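Local coordinates for protein oxidized polyvinyl alcohol hydrolase (Pseudomonas sp. VM15C, PDB 3WWC) that hydrolyses beta-diketones such as 4,6-nonanedione and cleaves oxidized polyvinyl alcohol in the second step of its degradation, at residues 127-132 / 176-181; 66-71 / 98-103; 181-186 / 197-202. The protein carries 1 engineered substitution. All blocks are in the same frame, centred on the assembly; numbering follows the deposited sequence.

How the contacts relate
All three contacts are buried and lie around the central mixed sheet. Contact 1 and contact 3 sit on the same helix, 178-189, and share T181: one takes its first turn against the loop 127-132, the other carries on along it to strand 196-200. Contact 2 belongs to the neighbouring pair of strands, and M68 reaches from it to M182 and T183. The chemistry follows the place. Contact 1 turns on a buried carboxylate, a serine and a water, contact 2 mixes apolar strand packing with an arginine beyond the strand ends, and contact 3 has no hydrogen bond across it. Contacts 1 and 2 both touch butanoic acid.

Contact 1. Residues 127-132 / 176-181; sequences NPWFEG and IASGGT. Engineered in segment 176-181: A177 (natural residue Ser). With BUA (butanoic acid), chain C.
The nucleophile elbow of the alpha/beta hydrolase fold meets the loop 127-132 here, with S178, at the start of its helix, facing P128, W129 and E131. A177, an engineered replacement for the serine assigned by similarity to the charge relay, is the N-cap; its strained backbone (phi 63°, psi -121°) is that of the nucleophile elbow. S178 holds OG anti to its backbone N, which carries the hydroxyl to the loop. S178 OG donates to E131 OE2 at 2.7 Å, on the anti side of the carboxylate and 21° out of its plane. S178 OG also lies near the plane of the indole, at its edge, 3.5 Å from W129 CD1, while P128 CB approaches the same oxygen. A water donates to E131 OE2 and reaches T181 OG1, which also bonds E203 N, at 2.7 Å, and Y205 OH bonds E131 OE1, giving the buried carboxylate several partners. T181 CG2 packs against E131 CD at 3.6 Å. An alanine in place of E131 would probably leave the S178 hydroxyl without its acceptor and free to turn, and the water without one of its mates. S178 N stands 3.1 Å from O1 of butanoic acid, consistent with the oxyanion-hole role usual for the amide after the nucleophile. W129 NE1 bonds T69 O. Around the contact, W129 and E131 rest on M182 of helix 178-189, W129 also touches D149 of helix 148-160, and backbone bonds tie I176 to M68 and A177 to I200 of the flanking strands.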
ATOM      1  N   ASN A 127      -6.553  -8.397  10.185  1.00  9.78           N
ATOM      2  CA  ASN A 127      -5.651  -8.011  11.282  1.00  8.76           C
ATOM      3  C   ASN A 127      -4.235  -7.459  11.020  1.00  9.54           C
ATOM      4  O   ASN A 127      -3.720  -6.762  11.873  1.00 11.31           O
ATOM      5  CB  ASN A 127      -5.516  -9.207  12.244  1.00  9.60           C
ATOM      6  CG  ASN A 127      -5.316  -8.787  13.681  1.00 10.49           C
ATOM      7  OD1 ASN A 127      -5.883  -7.813  14.148  1.00 12.86           O
ATOM      8  ND2 ASN A 127      -4.514  -9.569  14.399  1.00 13.63           N
ATOM      9  N   PRO A 128      -3.582  -7.761   9.871  1.00  8.69           N
ATOM     10  CA  PRO A 128      -2.229  -7.233   9.687  1.00  9.06           C
ATOM     11  C   PRO A 128      -2.080  -5.718   9.767  1.00  9.12           C
ATOM     12  O   PRO A 128      -1.109  -5.200  10.352  1.00  8.83           O
ATOM     13  CB  PRO A 128      -1.822  -7.743   8.301  1.00  9.07           C
ATOM     14  CG  PRO A 128      -2.541  -9.133   8.209  1.00  9.36           C
ATOM     15  CD  PRO A 128      -3.935  -8.769   8.851  1.00  9.43           C
ATOM     16  N   TRP A 129      -3.029  -5.002   9.153  1.00  8.38           N
ATOM     17  CA  TRP A 129      -3.004  -3.545   9.146  1.00  8.12           C
ATOM     18  C   TRP A 129      -4.445  -3.083   9.298  1.00  8.25           C
ATOM     19  O   TRP A 129      -5.373  -3.807   8.997  1.00  8.82           O
ATOM     20  CB  TRP A 129      -2.490  -2.983   7.800  1.00  8.25           C
ATOM     21  CG  TRP A 129      -1.094  -3.478   7.370  1.00  7.75           C
ATOM     22  CD1 TRP A 129      -0.812  -4.459   6.430  1.00  8.61           C
ATOM     23  CD2 TRP A 129       0.172  -3.019   7.858  1.00  7.09           C
ATOM     24  NE1 TRP A 129       0.548  -4.637   6.325  1.00  7.44           N
ATOM     25  CE2 TRP A 129       1.181  -3.767   7.184  1.00  7.13           C
ATOM     26  CE3 TRP A 129       0.561  -2.057   8.803  1.00  8.28           C
ATOM     27  CZ2 TRP A 129       2.553  -3.567   7.427  1.00  8.70           C
ATOM     28  CZ3 TRP A 129       1.899  -1.853   9.058  1.00  8.74           C
ATOM     29  CH2 TRP A 129       2.902  -2.608   8.366  1.00  8.28           C
ATOM     30  N   PHE A 130      -4.616  -1.825   9.726  1.00  8.41           N
ATOM     31  CA  PHE A 130      -5.963  -1.257   9.826  1.00  8.63           C
ATOM     32  C   PHE A 130      -6.225  -0.699   8.414  1.00  8.10           C
ATOM     33  O   PHE A 130      -6.110   0.498   8.143  1.00  8.33           O
ATOM     34  CB  PHE A 130      -5.934  -0.158  10.908  1.00  8.36           C
ATOM     35  CG  PHE A 130      -5.523  -0.680  12.296  1.00  8.26           C
ATOM     36  CD1 PHE A 130      -6.316  -1.621  12.932  1.00 10.27           C
ATOM     37  CD2 PHE A 130      -4.341  -0.260  12.922  1.00  9.38           C
ATOM     38  CE1 PHE A 130      -5.908  -2.144  14.180  1.00 11.23           C
ATOM     39  CE2 PHE A 130      -3.951  -0.767  14.144  1.00  9.55           C
ATOM     40  CZ  PHE A 130      -4.737  -1.721  14.783  1.00 10.99           C
ATOM     41  N   GLU A 131      -6.607  -1.613   7.535  1.00  8.37           N
ATOM     42  CA  GLU A 131      -6.707  -1.326   6.127  1.00  8.51           C
ATOM     43  C   GLU A 131      -8.064  -1.415   5.458  1.00  9.20           C
ATOM     44  O   GLU A 131      -8.159  -1.153   4.254  1.00  9.49           O
ATOM     45  CB  GLU A 131      -5.654  -2.175   5.328  1.00  9.58           C
ATOM     46  CG  GLU A 131      -5.383  -3.693   5.709  1.00  8.41           C
ATOM     47  CD  GLU A 131      -6.349  -4.711   5.119  1.00  9.61           C
ATOM     48  OE1 GLU A 131      -7.586  -4.520   5.196  1.00  9.48           O
ATOM     49  OE2 GLU A 131      -5.861  -5.754   4.604  1.00 10.84           O
ATOM     50  N   GLY A 132      -9.113  -1.725   6.212  1.00  8.77           N
ATOM     51  CA  GLY A 132     -10.424  -1.768   5.578  1.00  8.53           C
ATOM     52  C   GLY A 132     -11.480  -1.996   6.657  1.00  8.23           C
ATOM     53  O   GLY A 132     -11.242  -2.753   7.598  1.00  9.87           O
ATOM     54  N   ILE A 176       2.745  -5.197  -0.191  1.00  7.84           N
ATOM     55  CA  ILE A 176       2.195  -6.382  -0.818  1.00  7.53           C
ATOM     56  C   ILE A 176       1.000  -6.946  -0.053  1.00  7.25           C
ATOM     57  O   ILE A 176       0.996  -6.966   1.172  1.00  8.20           O
ATOM     58  CB  ILE A 176       3.307  -7.488  -0.937  1.00  8.06           C
ATOM     59  CG1 ILE A 176       2.747  -8.771  -1.533  1.00  8.78           C
ATOM     60  CG2 ILE A 176       3.899  -7.866   0.449  1.00  9.74           C
ATOM     61  CD1 ILE A 176       2.356  -8.638  -2.983  1.00 10.80           C
ATOM     62  N   ALA A 177      -0.036  -7.321  -0.798  1.00  7.13           N
ATOM     63  CA  ALA A 177      -1.176  -8.029  -0.219  1.00  8.47           C
ATOM     64  C   ALA A 177      -1.861  -7.149   0.792  1.00  8.19           C
ATOM     65  O   ALA A 177      -2.275  -6.067   0.383  1.00  8.59           O
ATOM     66  CB  ALA A 177      -0.658  -9.353   0.370  1.00 10.34           C
ATOM     67  N   SER A 178      -1.981  -7.524   2.061  1.00  8.31           N
ATOM     68  CA  SER A 178      -2.641  -6.628   3.023  1.00  8.41           C
ATOM     69  C   SER A 178      -1.842  -5.322   3.084  1.00  8.09           C
ATOM     70  O   SER A 178      -2.455  -4.281   3.355  1.00  7.13           O
ATOM     71  CB  SER A 178      -2.713  -7.310   4.393  1.00  9.23           C
ATOM     72  OG  SER A 178      -3.377  -6.494   5.335  1.00  9.56           O
ATOM     73  N   GLY A 179      -0.531  -5.362   2.857  1.00  7.78           N
ATOM     74  CA  GLY A 179       0.208  -4.093   2.849  1.00  7.11           C
ATOM     75  C   GLY A 179      -0.162  -3.272   1.621  1.00  7.00           C
ATOM     76  O   GLY A 179      -0.033  -2.043   1.679  1.00  7.51           O
ATOM     77  N   GLY A 180      -0.532  -3.918   0.518  1.00  6.79           N
ATOM     78  CA  GLY A 180      -1.016  -3.188  -0.650  1.00  6.85           C
ATOM     79  C   GLY A 180      -2.391  -2.585  -0.355  1.00  6.75           C
ATOM     80  O   GLY A 180      -2.680  -1.484  -0.814  1.00  7.71           O
ATOM     81  N   THR A 181      -3.243  -3.295   0.402  1.00  6.74           N
ATOM     82  CA  THR A 181      -4.547  -2.766   0.780  1.00  7.35           C
ATOM     83  C   THR A 181      -4.319  -1.540   1.654  1.00  6.59           C
ATOM     84  O   THR A 181      -4.993  -0.521   1.498  1.00  8.07           O
ATOM     85  CB  THR A 181      -5.327  -3.831   1.554  1.00  7.44           C
ATOM     86  OG1 THR A 181      -5.268  -5.070   0.805  1.00  8.24           O
ATOM     87  CG2 THR A 181      -6.769  -3.376   1.778  1.00  7.78           C
TER
HETATM   88  C1  BUA C 402      -7.495 -10.510   2.610  0.50 32.18           C
HETATM   89  C2  BUA C 402      -6.195 -10.667   1.819  1.00 31.98           C
HETATM   90  C3  BUA C 402      -5.034 -10.124   2.653  1.00 30.41           C
HETATM   91  C4  BUA C 402      -3.697 -10.353   1.944  1.00 30.26           C
HETATM   92  O1  BUA C 402      -2.696 -10.523   2.677  1.00 22.42           O
HETATM   93  O2  BUA C 402      -3.702 -10.279   0.694  1.00 30.08           O
HETATM   94  O   HOH W   1      -6.184  -7.182   2.277  1.00 13.03           O

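Contact 2. Residues 66-71 / 98-103; sequences VPMTGS and IAPVRA. With BUA (butanoic acid), chain C.
V66 and I98 meet backbone to backbone, where two parallel strands, 66-68 and 98-100, run at 31°. V66 CA makes a CA-H...O contact of 3.2 Å with I98 O, an oxygen buried without a polar partner in the model. I98 is backbone-bonded to W65, and P67, with no N-H to give, sits where the next rung would come. Farther along, a water fills in: it accepts from T69 N and donates to P100 O at 2.8 Å.

The apolar contacts centre on the two prolines. V66 CG1 lies against P100 CD at 3.7 Å, the side chains crossing at about a right angle, and M68 CG meets P100 CG at 3.8 Å; P67 CG packs on A99 CB.

Past the strand ends the contact becomes polar. A bend at chi3 (-67°) runs the guanidinium of R102 alongside residues 69-71, T69 CG2 lying over one face, 3.5 Å from R102 NE, while T69 OG1 bonds E73 O. In the guanidinium plane, R102 NH1 gives S71 O a weak bond of 3.1 Å (132°), and R102 NH2 is taken by R112 O. S71 OG donates to O1 of butanoic acid at 2.7 Å. Strand 62-68, helix 75-80 and strand 96-100 form a beta-alpha-beta unit, and the loop leaving strand 62-68, which brings S71 to the ligand pocket, is typical of alpha/beta hydrolases.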
ATOM      1  N   VAL A  66       8.304   3.786   2.205  1.00  6.54           N
ATOM      2  CA  VAL A  66       7.686   3.171   3.386  1.00  7.66           C
ATOM      3  C   VAL A  66       7.077   1.855   2.895  1.00  6.91           C
ATOM      4  O   VAL A  66       5.936   1.818   2.446  1.00  6.98           O
ATOM      5  CB  VAL A  66       6.586   4.126   3.963  1.00  8.07           C
ATOM      6  CG1 VAL A  66       5.848   3.495   5.103  1.00  7.92           C
ATOM      7  CG2 VAL A  66       7.265   5.402   4.445  1.00  7.71           C
ATOM      8  N   PRO A  67       7.847   0.759   2.976  1.00  7.51           N
ATOM      9  CA  PRO A  67       7.367  -0.544   2.526  1.00  7.48           C
ATOM     10  C   PRO A  67       6.629  -1.276   3.624  1.00  6.91           C
ATOM     11  O   PRO A  67       7.020  -1.238   4.813  1.00  8.09           O
ATOM     12  CB  PRO A  67       8.669  -1.258   2.154  1.00  6.94           C
ATOM     13  CG  PRO A  67       9.657  -0.718   3.195  1.00  6.50           C
ATOM     14  CD  PRO A  67       9.308   0.730   3.254  1.00  7.14           C
ATOM     15  N   MET A  68       5.568  -1.961   3.211  1.00  6.86           N
ATOM     16  CA  MET A  68       4.761  -2.734   4.166  1.00  7.49           C
ATOM     17  C   MET A  68       4.646  -4.173   3.760  1.00  8.28           C
ATOM     18  O   MET A  68       4.339  -4.477   2.605  1.00  8.54           O
ATOM     19  CB  MET A  68       3.365  -2.135   4.263  1.00  8.56           C
ATOM     20  CG  MET A  68       3.443  -0.766   4.887  1.00  8.49           C
ATOM     21  SD  MET A  68       1.840   0.101   4.903  1.00 11.71           S
ATOM     22  CE  MET A  68       1.662   0.510   3.244  1.00  9.95           C
ATOM     23  N   THR A  69       4.851  -5.070   4.720  1.00  8.66           N
ATOM     24  CA  THR A  69       4.663  -6.486   4.473  1.00  8.18           C
ATOM     25  C   THR A  69       3.176  -6.821   4.430  1.00  8.89           C
ATOM     26  O   THR A  69       2.297  -5.942   4.587  1.00  8.20           O
ATOM     27  CB  THR A  69       5.378  -7.271   5.598  1.00  9.04           C
ATOM     28  OG1 THR A  69       5.436  -8.654   5.196  1.00  9.31           O
ATOM     29  CG2 THR A  69       4.633  -7.140   6.945  1.00  7.86           C
ATOM     30  N   GLY A  70       2.901  -8.098   4.211  1.00  7.72           N
ATOM     31  CA  GLY A  70       1.520  -8.573   4.128  1.00  9.33           C
ATOM     32  C   GLY A  70       1.058  -9.312   5.373  1.00  8.74           C
ATOM     33  O   GLY A  70       1.287  -8.889   6.507  1.00 10.01           O
ATOM     34  N   SER A  71       0.376 -10.427   5.134  1.00  9.88           N
ATOM     35  CA  SER A  71      -0.191 -11.212   6.239  1.00  9.20           C
ATOM     36  C   SER A  71       0.699 -12.222   6.865  1.00  9.77           C
ATOM     37  O   SER A  71       0.615 -12.435   8.070  1.00 10.97           O
ATOM     38  CB  SER A  71      -1.442 -11.947   5.729  1.00 10.72           C
ATOM     39  OG  SER A  71      -2.450 -10.999   5.352  1.00 12.73           O
ATOM     40  N   ILE A  98      11.695   3.675   5.602  1.00  7.85           N
ATOM     41  CA  ILE A  98      11.099   3.794   6.946  1.00  7.12           C
ATOM     42  C   ILE A  98       9.978   2.769   6.921  1.00  7.55           C
ATOM     43  O   ILE A  98       8.915   2.998   6.317  1.00  8.02           O
ATOM     44  CB  ILE A  98      10.566   5.207   7.159  1.00  7.23           C
ATOM     45  CG1 ILE A  98      11.664   6.258   6.883  1.00  7.81           C
ATOM     46  CG2 ILE A  98      10.073   5.313   8.606  1.00  9.87           C
ATOM     47  CD1 ILE A  98      11.092   7.684   6.945  1.00 10.05           C
ATOM     48  N   ALA A  99      10.209   1.621   7.589  1.00  8.28           N
ATOM     49  CA  ALA A  99       9.323   0.455   7.499  1.00  7.99           C
ATOM     50  C   ALA A  99       8.592   0.210   8.774  1.00  8.32           C
ATOM     51  O   ALA A  99       9.206  -0.131   9.794  1.00  9.24           O
ATOM     52  CB  ALA A  99      10.209  -0.774   7.182  1.00  8.02           C
ATOM     53  N   PRO A 100       7.282   0.341   8.759  1.00  7.05           N
ATOM     54  CA  PRO A 100       6.505   0.130   9.985  1.00  7.55           C
ATOM     55  C   PRO A 100       6.277  -1.325  10.306  1.00  8.22           C
ATOM     56  O   PRO A 100       6.134  -2.148   9.414  1.00  8.80           O
ATOM     57  CB  PRO A 100       5.161   0.813   9.674  1.00  7.30           C
ATOM     58  CG  PRO A 100       5.022   0.587   8.119  1.00  8.11           C
ATOM     59  CD  PRO A 100       6.439   0.814   7.615  1.00  7.65           C
ATOM     60  N   VAL A 101       6.245  -1.629  11.605  1.00  8.14           N
ATOM     61  CA  VAL A 101       5.920  -2.987  12.088  1.00  7.61           C
ATOM     62  C   VAL A 101       4.411  -3.012  12.309  1.00  7.47           C
ATOM     63  O   VAL A 101       3.819  -2.018  12.782  1.00  9.23           O
ATOM     64  CB  VAL A 101       6.685  -3.264  13.387  1.00  7.29           C
ATOM     65  CG1 VAL A 101       6.299  -4.639  14.008  1.00  8.94           C
ATOM     66  CG2 VAL A 101       8.189  -3.240  13.067  1.00  8.76           C
ATOM     67  N   ARG A 102       3.772  -4.128  11.996  1.00  7.13           N
ATOM     68  CA  ARG A 102       2.326  -4.280  12.162  1.00  7.84           C
ATOM     69  C   ARG A 102       1.943  -4.245  13.653  1.00  7.63           C
ATOM     70  O   ARG A 102       2.676  -4.787  14.508  1.00  8.25           O
ATOM     71  CB  ARG A 102       1.867  -5.616  11.541  1.00  8.14           C
ATOM     72  CG  ARG A 102       2.051  -5.654  10.027  1.00  8.24           C
ATOM     73  CD  ARG A 102       1.840  -7.060   9.422  1.00  7.90           C
ATOM     74  NE  ARG A 102       2.917  -7.902   9.900  1.00  7.72           N
ATOM     75  CZ  ARG A 102       2.958  -9.217   9.801  1.00  8.41           C
ATOM     76  NH1 ARG A 102       1.983  -9.882   9.175  1.00  9.06           N
ATOM     77  NH2 ARG A 102       3.944  -9.871  10.450  1.00  8.75           N
ATOM     78  N   ALA A 103       0.824  -3.605  13.975  1.00  8.90           N
ATOM     79  CA  ALA A 103       0.392  -3.514  15.366  1.00  8.99           C
ATOM     80  C   ALA A 103       0.247  -4.913  15.991  1.00 10.67           C
ATOM     81  O   ALA A 103       0.688  -5.147  17.142  1.00  9.92           O
ATOM     82  CB  ALA A 103      -0.958  -2.763  15.402  1.00  8.62           C
TER
HETATM   83  C1  BUA C 402      -7.495 -10.510   2.610  0.50 32.18           C
HETATM   84  C2  BUA C 402      -6.195 -10.667   1.819  1.00 31.98           C
HETATM   85  C3  BUA C 402      -5.034 -10.124   2.653  1.00 30.41           C
HETATM   86  C4  BUA C 402      -3.697 -10.353   1.944  1.00 30.26           C
HETATM   87  O1  BUA C 402      -2.696 -10.523   2.677  1.00 22.42           O
HETATM   88  O2  BUA C 402      -3.702 -10.279   0.694  1.00 30.08           O
HETATM   89  O   HOH W   2       6.277  -4.046   7.333  1.00  8.49           O

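Contact 3. Residues 181-186 / 197-202; sequences TMTNRA and GLPISG
T183 and P199 meet where helix 181-186 and strand 197-200 approach to 7.0 Å between axes at 140°, and beyond the strand end G202 comes close to the helix backbone, its CA 3.5 Å from T181 N. A CB on G202 would clash with that nitrogen, so the approach depends on the missing side chain. T181 OG1 lies 3.7 Å from G202 CA and bonds E203 N. The side chains of T183 and N184 each cross that of P199 at about a right angle. T183 CG2, anti to its backbone N because chi1 (-63°) puts OG1 beside it, comes to 3.8 Å from P199 CD, and the same methyl reaches L198 N at 3.9 Å. G197 CA is near this methyl too; a CB there would be tight against T183 CG2. The hydroxyl of T183 turns back to its own helix and bonds G179 O. N184 directs the oxygen of its amide at the ring, OD1 standing 3.4 Å from P199 CB, while N184 ND2 bonds E203 O just past the strand segment; that bond fixes which way the amide faces. The contact lies in the beta-alpha-beta unit of strand 170-176, helix 178-189 and strand 196-200. M68 of strand 62-68 touches T183 and M182, P199 packs on V249 and T251 of strand 247-253, and backbone bonds link L198 to L173 and G175 of strand 170-176.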
ATOM      1  N   THR A 181      -3.243  -3.295   0.402  1.00  6.74           N
ATOM      2  CA  THR A 181      -4.547  -2.766   0.780  1.00  7.35           C
ATOM      3  C   THR A 181      -4.319  -1.540   1.654  1.00  6.59           C
ATOM      4  O   THR A 181      -4.993  -0.521   1.498  1.00  8.07           O
ATOM      5  CB  THR A 181      -5.327  -3.831   1.554  1.00  7.44           C
ATOM      6  OG1 THR A 181      -5.268  -5.070   0.805  1.00  8.24           O
ATOM      7  CG2 THR A 181      -6.769  -3.376   1.778  1.00  7.78           C
ATOM      8  N   MET A 182      -3.381  -1.657   2.570  1.00  6.70           N
ATOM      9  CA  MET A 182      -3.084  -0.518   3.434  1.00  7.53           C
ATOM     10  C   MET A 182      -2.564   0.670   2.641  1.00  6.99           C
ATOM     11  O   MET A 182      -2.879   1.833   2.992  1.00  8.22           O
ATOM     12  CB  MET A 182      -2.077  -0.964   4.511  1.00  7.88           C
ATOM     13  CG  MET A 182      -1.750   0.115   5.570  1.00  7.19           C
ATOM     14  SD  MET A 182      -3.201   0.457   6.611  1.00  7.94           S
ATOM     15  CE  MET A 182      -3.420   2.219   6.314  1.00  8.95           C
ATOM     16  N   THR A 183      -1.799   0.406   1.567  1.00  6.68           N
ATOM     17  CA  THR A 183      -1.292   1.497   0.707  1.00  6.37           C
ATOM     18  C   THR A 183      -2.514   2.203   0.096  1.00  7.74           C
ATOM     19  O   THR A 183      -2.591   3.432   0.070  1.00  7.33           O
ATOM     20  CB  THR A 183      -0.418   0.941  -0.403  1.00  7.37           C
ATOM     21  OG1 THR A 183       0.721   0.318   0.205  1.00  7.44           O
ATOM     22  CG2 THR A 183       0.069   2.069  -1.315  1.00  8.15           C
ATOM     23  N   ASN A 184      -3.459   1.444  -0.458  1.00  8.08           N
ATOM     24  CA  ASN A 184      -4.651   2.060  -1.022  1.00  7.63           C
ATOM     25  C   ASN A 184      -5.369   2.922   0.032  1.00  7.79           C
ATOM     26  O   ASN A 184      -5.768   4.061  -0.265  1.00  8.80           O
ATOM     27  CB  ASN A 184      -5.665   0.978  -1.504  1.00  8.55           C
ATOM     28  CG  ASN A 184      -5.294   0.386  -2.844  1.00  8.16           C
ATOM     29  OD1 ASN A 184      -4.678   1.054  -3.687  1.00  8.83           O
ATOM     30  ND2 ASN A 184      -5.697  -0.887  -3.078  1.00  8.58           N
ATOM     31  N   ARG A 185      -5.560   2.380   1.241  1.00  7.29           N
ATOM     32  CA  ARG A 185      -6.276   3.162   2.255  1.00  7.13           C
ATOM     33  C   ARG A 185      -5.551   4.462   2.604  1.00  8.20           C
ATOM     34  O   ARG A 185      -6.157   5.546   2.687  1.00  8.40           O
ATOM     35  CB  ARG A 185      -6.462   2.367   3.540  1.00  7.95           C
ATOM     36  CG  ARG A 185      -7.298   3.162   4.581  1.00  7.80           C
ATOM     37  CD  ARG A 185      -7.710   2.244   5.775  1.00  7.63           C
ATOM     38  NE  ARG A 185      -8.650   2.957   6.646  1.00  8.77           N
ATOM     39  CZ  ARG A 185      -9.971   2.863   6.552  1.00  8.49           C
ATOM     40  NH1 ARG A 185     -10.544   2.095   5.603  1.00  8.52           N
ATOM     41  NH2 ARG A 185     -10.718   3.501   7.472  1.00  9.59           N
ATOM     42  N   ALA A 186      -4.236   4.367   2.739  1.00  7.71           N
ATOM     43  CA  ALA A 186      -3.446   5.550   3.098  1.00  7.46           C
ATOM     44  C   ALA A 186      -3.495   6.593   2.004  1.00  8.51           C
ATOM     45  O   ALA A 186      -3.523   7.822   2.296  1.00  8.62           O
ATOM     46  CB  ALA A 186      -1.994   5.124   3.350  1.00  7.67           C
ATOM     47  N   GLY A 197       2.246   6.080  -4.217  1.00  8.02           N
ATOM     48  CA  GLY A 197       2.409   4.790  -3.594  1.00  9.04           C
ATOM     49  C   GLY A 197       2.413   3.677  -4.601  1.00  8.41           C
ATOM     50  O   GLY A 197       2.140   3.840  -5.816  1.00  8.57           O
ATOM     51  N   LEU A 198       2.732   2.511  -4.063  1.00  7.39           N
ATOM     52  CA  LEU A 198       2.860   1.284  -4.842  1.00  7.69           C
ATOM     53  C   LEU A 198       2.035   0.140  -4.235  1.00  7.64           C
ATOM     54  O   LEU A 198       2.581  -0.729  -3.492  1.00  7.71           O
ATOM     55  CB  LEU A 198       4.361   0.906  -4.906  1.00  9.88           C
ATOM     56  CG  LEU A 198       4.763  -0.372  -5.659  1.00  9.65           C
ATOM     57  CD1 LEU A 198       4.408  -0.247  -7.127  1.00 11.08           C
ATOM     58  CD2 LEU A 198       6.287  -0.575  -5.529  1.00 10.56           C
ATOM     59  N   PRO A 199       0.710   0.133  -4.469  1.00  6.79           N
ATOM     60  CA  PRO A 199      -0.145  -0.946  -3.926  1.00  7.72           C
ATOM     61  C   PRO A 199      -0.022  -2.191  -4.812  1.00  7.03           C
ATOM     62  O   PRO A 199      -0.514  -2.196  -5.932  1.00  7.66           O
ATOM     63  CB  PRO A 199      -1.554  -0.330  -3.942  1.00  8.22           C
ATOM     64  CG  PRO A 199      -1.473   0.721  -5.109  1.00  7.30           C
ATOM     65  CD  PRO A 199      -0.079   1.269  -5.035  1.00  6.63           C
ATOM     66  N   ILE A 200       0.688  -3.206  -4.327  1.00  6.30           N
ATOM     67  CA  ILE A 200       0.914  -4.443  -5.061  1.00  7.62           C
ATOM     68  C   ILE A 200      -0.064  -5.483  -4.554  1.00  7.50           C
ATOM     69  O   ILE A 200      -0.039  -5.865  -3.379  1.00  7.32           O
ATOM     70  CB  ILE A 200       2.348  -4.954  -4.840  1.00  6.97           C
ATOM     71  CG1 ILE A 200       3.381  -3.874  -5.179  1.00  9.46           C
ATOM     72  CG2 ILE A 200       2.552  -6.202  -5.699  1.00  9.70           C
ATOM     73  CD1 ILE A 200       4.865  -4.340  -4.929  1.00  8.36           C
ATOM     74  N   SER A 201      -0.955  -5.895  -5.453  1.00  8.50           N
ATOM     75  CA  SER A 201      -1.960  -6.923  -5.124  1.00  8.94           C
ATOM     76  C   SER A 201      -2.691  -6.627  -3.844  1.00  9.43           C
ATOM     77  O   SER A 201      -2.783  -7.483  -2.946  1.00 11.27           O
ATOM     78  CB  SER A 201      -1.282  -8.250  -5.051  1.00  9.01           C
ATOM     79  OG  SER A 201      -0.671  -8.534  -6.282  1.00 13.97           O
ATOM     80  N   GLY A 202      -3.185  -5.405  -3.775  1.00  8.96           N
ATOM     81  CA  GLY A 202      -3.980  -4.985  -2.611  1.00  8.87           C
ATOM     82  C   GLY A 202      -5.461  -5.127  -2.896  1.00  9.00           C
ATOM     83  O   GLY A 202      -5.916  -5.139  -4.057  1.00  9.92           O
TER